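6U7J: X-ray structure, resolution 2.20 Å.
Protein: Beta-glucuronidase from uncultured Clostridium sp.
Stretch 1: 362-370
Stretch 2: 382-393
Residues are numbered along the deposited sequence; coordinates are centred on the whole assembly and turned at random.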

# COMPACT_ATOMS: atom_id res chain seq x y z
N GLU B 362 -8.54 13.47 31.21
CA GLU B 362 -7.27 14.19 31.21
C GLU B 362 -7.43 15.62 30.69
O GLU B 362 -8.15 15.86 29.72
CB GLU B 362 -6.24 13.44 30.35
CG GLU B 362 -4.80 13.96 30.48
CD GLU B 362 -3.79 13.07 29.75
OE1 GLU B 362 -3.26 12.13 30.40
OE2 GLU B 362 -3.53 13.31 28.54
N VAL B 363 -6.73 16.57 31.34
CA VAL B 363 -6.73 17.97 30.90
C VAL B 363 -5.59 18.21 29.91
O VAL B 363 -4.60 17.46 29.91
CB VAL B 363 -6.62 18.94 32.09
CG1 VAL B 363 -7.91 18.90 32.93
CG2 VAL B 363 -5.38 18.68 32.93
N PRO B 364 -5.65 19.24 29.06
CA PRO B 364 -4.62 19.40 28.02
C PRO B 364 -3.33 20.02 28.51
O PRO B 364 -2.74 20.86 27.82
CB PRO B 364 -5.30 20.29 26.97
CG PRO B 364 -6.70 20.63 27.54
CD PRO B 364 -6.66 20.32 29.00
N ALA B 365 -2.86 19.61 29.69
CA ALA B 365 -1.56 20.02 30.21
C ALA B 365 -0.45 19.15 29.60
O ALA B 365 0.23 18.37 30.26
CB ALA B 365 -1.56 19.95 31.73
N VAL B 366 -0.31 19.29 28.29
CA VAL B 366 0.60 18.50 27.47
C VAL B 366 1.52 19.47 26.75
O VAL B 366 1.11 20.59 26.41
CB VAL B 366 -0.16 17.60 26.47
CG1 VAL B 366 -0.94 18.45 25.47
CG2 VAL B 366 0.78 16.62 25.77
N GLY B 367 2.76 19.06 26.54
CA GLY B 367 3.71 19.93 25.89
C GLY B 367 4.61 20.72 26.81
O GLY B 367 5.36 21.58 26.32
N MET B 368 4.57 20.47 28.12
CA MET B 368 5.46 21.14 29.07
C MET B 368 6.81 20.42 29.12
O MET B 368 7.28 19.95 30.16
CB MET B 368 4.82 21.21 30.45
CG MET B 368 3.46 21.89 30.49
SD MET B 368 2.60 21.59 32.05
CE MET B 368 1.33 22.86 31.95
N ASN B 369 7.43 20.32 27.95
CA ASN B 369 8.65 19.55 27.77
C ASN B 369 9.36 20.09 26.54
O ASN B 369 8.89 21.03 25.89
CB ASN B 369 8.33 18.05 27.68
CG ASN B 369 9.42 17.17 28.28
OD1 ASN B 369 10.60 17.49 28.20
ND2 ASN B 369 9.02 16.05 28.89
N PHE B 370 10.50 19.49 26.21
CA PHE B 370 11.33 19.96 25.10
C PHE B 370 11.85 18.77 24.32
O PHE B 370 12.02 17.70 24.88
CB PHE B 370 12.51 20.80 25.62
CG PHE B 370 12.27 22.29 25.57
CD1 PHE B 370 11.65 22.88 24.46
CD2 PHE B 370 12.68 23.11 26.62
CE1 PHE B 370 11.43 24.28 24.41
CE2 PHE B 370 12.47 24.50 26.57
CZ PHE B 370 11.84 25.08 25.47
N ASP B 382 9.58 33.08 32.61
CA ASP B 382 9.11 33.52 31.31
C ASP B 382 8.45 32.41 30.49
O ASP B 382 8.17 32.62 29.31
CB ASP B 382 10.26 34.15 30.52
CG ASP B 382 11.54 33.33 30.57
OD1 ASP B 382 11.59 32.32 31.32
OD2 ASP B 382 12.51 33.70 29.86
N LYS B 383 8.17 31.24 31.08
CA LYS B 383 7.54 30.16 30.34
C LYS B 383 6.37 29.56 31.11
O LYS B 383 5.36 30.24 31.31
CB LYS B 383 8.58 29.08 29.99
CG LYS B 383 9.54 29.52 28.87
CD LYS B 383 10.47 28.39 28.46
CE LYS B 383 11.55 28.88 27.51
NZ LYS B 383 12.51 29.77 28.21
N VAL B 384 6.46 28.30 31.53
CA VAL B 384 5.41 27.72 32.36
C VAL B 384 5.59 28.28 33.77
O VAL B 384 6.53 27.91 34.48
CB VAL B 384 5.45 26.18 32.36
CG1 VAL B 384 4.43 25.62 33.36
CG2 VAL B 384 5.20 25.62 30.95
N ASN B 385 4.68 29.17 34.18
CA ASN B 385 4.87 29.99 35.38
C ASN B 385 3.54 30.07 36.15
O ASN B 385 2.62 29.27 35.93
CB ASN B 385 5.43 31.36 34.99
CG ASN B 385 4.50 32.15 34.09
OD1 ASN B 385 3.31 31.84 34.01
ND2 ASN B 385 5.03 33.15 33.42
N GLU B 386 3.43 31.05 37.07
CA GLU B 386 2.29 31.18 37.97
C GLU B 386 0.98 31.29 37.19
O GLU B 386 -0.10 31.01 37.72
CB GLU B 386 2.47 32.42 38.87
CG GLU B 386 2.32 33.77 38.13
CD GLU B 386 1.88 34.94 39.01
OE1 GLU B 386 1.94 36.10 38.53
OE2 GLU B 386 1.46 34.71 40.18
N LYS B 387 1.10 31.69 35.93
CA LYS B 387 0.02 31.91 34.98
C LYS B 387 -0.58 30.66 34.44
O LYS B 387 -1.80 30.48 34.45
CB LYS B 387 0.49 32.64 33.73
CG LYS B 387 0.36 33.96 34.05
CD LYS B 387 -0.95 34.10 34.57
CE LYS B 387 -0.60 35.11 35.57
NZ LYS B 387 -0.42 36.30 34.63
N THR B 388 0.30 29.98 33.74
CA THR B 388 0.06 28.62 33.38
C THR B 388 -0.60 27.92 34.55
O THR B 388 -1.63 27.27 34.39
CB THR B 388 1.38 27.97 33.04
OG1 THR B 388 2.10 28.84 32.16
CG2 THR B 388 1.09 26.63 32.37
N LEU B 389 -0.02 28.08 35.74
CA LEU B 389 -0.52 27.38 36.92
C LEU B 389 -1.97 27.78 37.23
O LEU B 389 -2.82 26.91 37.49
CB LEU B 389 0.40 27.65 38.11
CG LEU B 389 -0.00 27.09 39.48
CD1 LEU B 389 -0.38 25.64 39.36
CD2 LEU B 389 1.12 27.28 40.51
N ALA B 390 -2.26 29.08 37.24
CA ALA B 390 -3.62 29.52 37.54
C ALA B 390 -4.58 29.06 36.45
O ALA B 390 -5.70 28.61 36.74
CB ALA B 390 -3.68 31.03 37.71
N TYR B 391 -4.15 29.12 35.18
CA TYR B 391 -5.01 28.66 34.10
C TYR B 391 -5.20 27.14 34.17
O TYR B 391 -6.30 26.63 33.93
CB TYR B 391 -4.43 29.10 32.75
CG TYR B 391 -5.25 28.60 31.59
CD1 TYR B 391 -6.55 29.04 31.41
CD2 TYR B 391 -4.74 27.65 30.71
CE1 TYR B 391 -7.32 28.57 30.37
CE2 TYR B 391 -5.49 27.17 29.66
CZ TYR B 391 -6.78 27.64 29.50
OH TYR B 391 -7.56 27.17 28.48
N HIS B 392 -4.15 26.42 34.55
CA HIS B 392 -4.22 24.96 34.71
C HIS B 392 -5.26 24.58 35.77
O HIS B 392 -6.07 23.66 35.56
CB HIS B 392 -2.82 24.46 35.07
CG HIS B 392 -2.62 22.98 34.95
ND1 HIS B 392 -1.37 22.41 34.96
CD2 HIS B 392 -3.50 21.95 34.87
CE1 HIS B 392 -1.48 21.10 34.87
NE2 HIS B 392 -2.76 20.79 34.80
N LYS B 393 -5.25 25.26 36.92
CA LYS B 393 -6.29 25.04 37.92
C LYS B 393 -7.68 25.36 37.37
O LYS B 393 -8.64 24.62 37.62
CB LYS B 393 -6.03 25.90 39.16
CG LYS B 393 -4.73 25.62 39.90
CD LYS B 393 -4.77 26.29 41.26
CE LYS B 393 -3.41 26.77 41.70
NZ LYS B 393 -3.50 27.57 42.96

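The His392 ring packs tightly on three apolar side chains, closest at Ala365, whose CB lies 3.3 Å from His392 CE1, a short distance for two carbons; Val363 CG2 is 3.8 Å from His392 NE2 and Met368 CE 4.1 Å from His392 ND1. All three carbons approach the ring obliquely. Both ring nitrogens are hydrogen-bonded elsewhere in the structure, so the polar atoms are satisfied while the ring carbons and nitrogens still pack against the three side chains. The CA-to-CB bond of His392 points sideways, and its t rotamer (chi1 -166°) brings the ring nearer the loop.

No hydrogen bond crosses between the stretches; the contact, which buries 280 Å² in total, rests on van der Waals packing. Met368 contributes most to it from its side. Its m, t, t conformation extends the side chain along the second stretch, with Met368 CG 4.1 Å from Val384 CG2 and Met368 CE 3.8 Å from Thr388 CG2, before that same methyl reaches His392. Thr388 and His392 stand one helical turn apart, joined by the backbone bond from His392 N to Thr388 O (2.7 Å), so one methyl can touch both.

The helix start is fixed locally. Asn385 occupies the N-cap, its OD1 accepting from Lys387 N at 2.9 Å, and Asn385 N gives a weak hydrogen bond forward to Thr388 OG1 at 3.3 Å. Thr388 thus offers its methyl to Met368 while its hydroxyl oxygen helps hold the turn.

In the loop, Gly367 adopts phi/psi of 96/7, where a CB would be jammed against the carbonyl O of Val366. At the exposed end, Phe370 meets the aliphatic part of Lys383: Phe370 CZ is 4.3 Å from Lys383 CE, which lies at the ring edge.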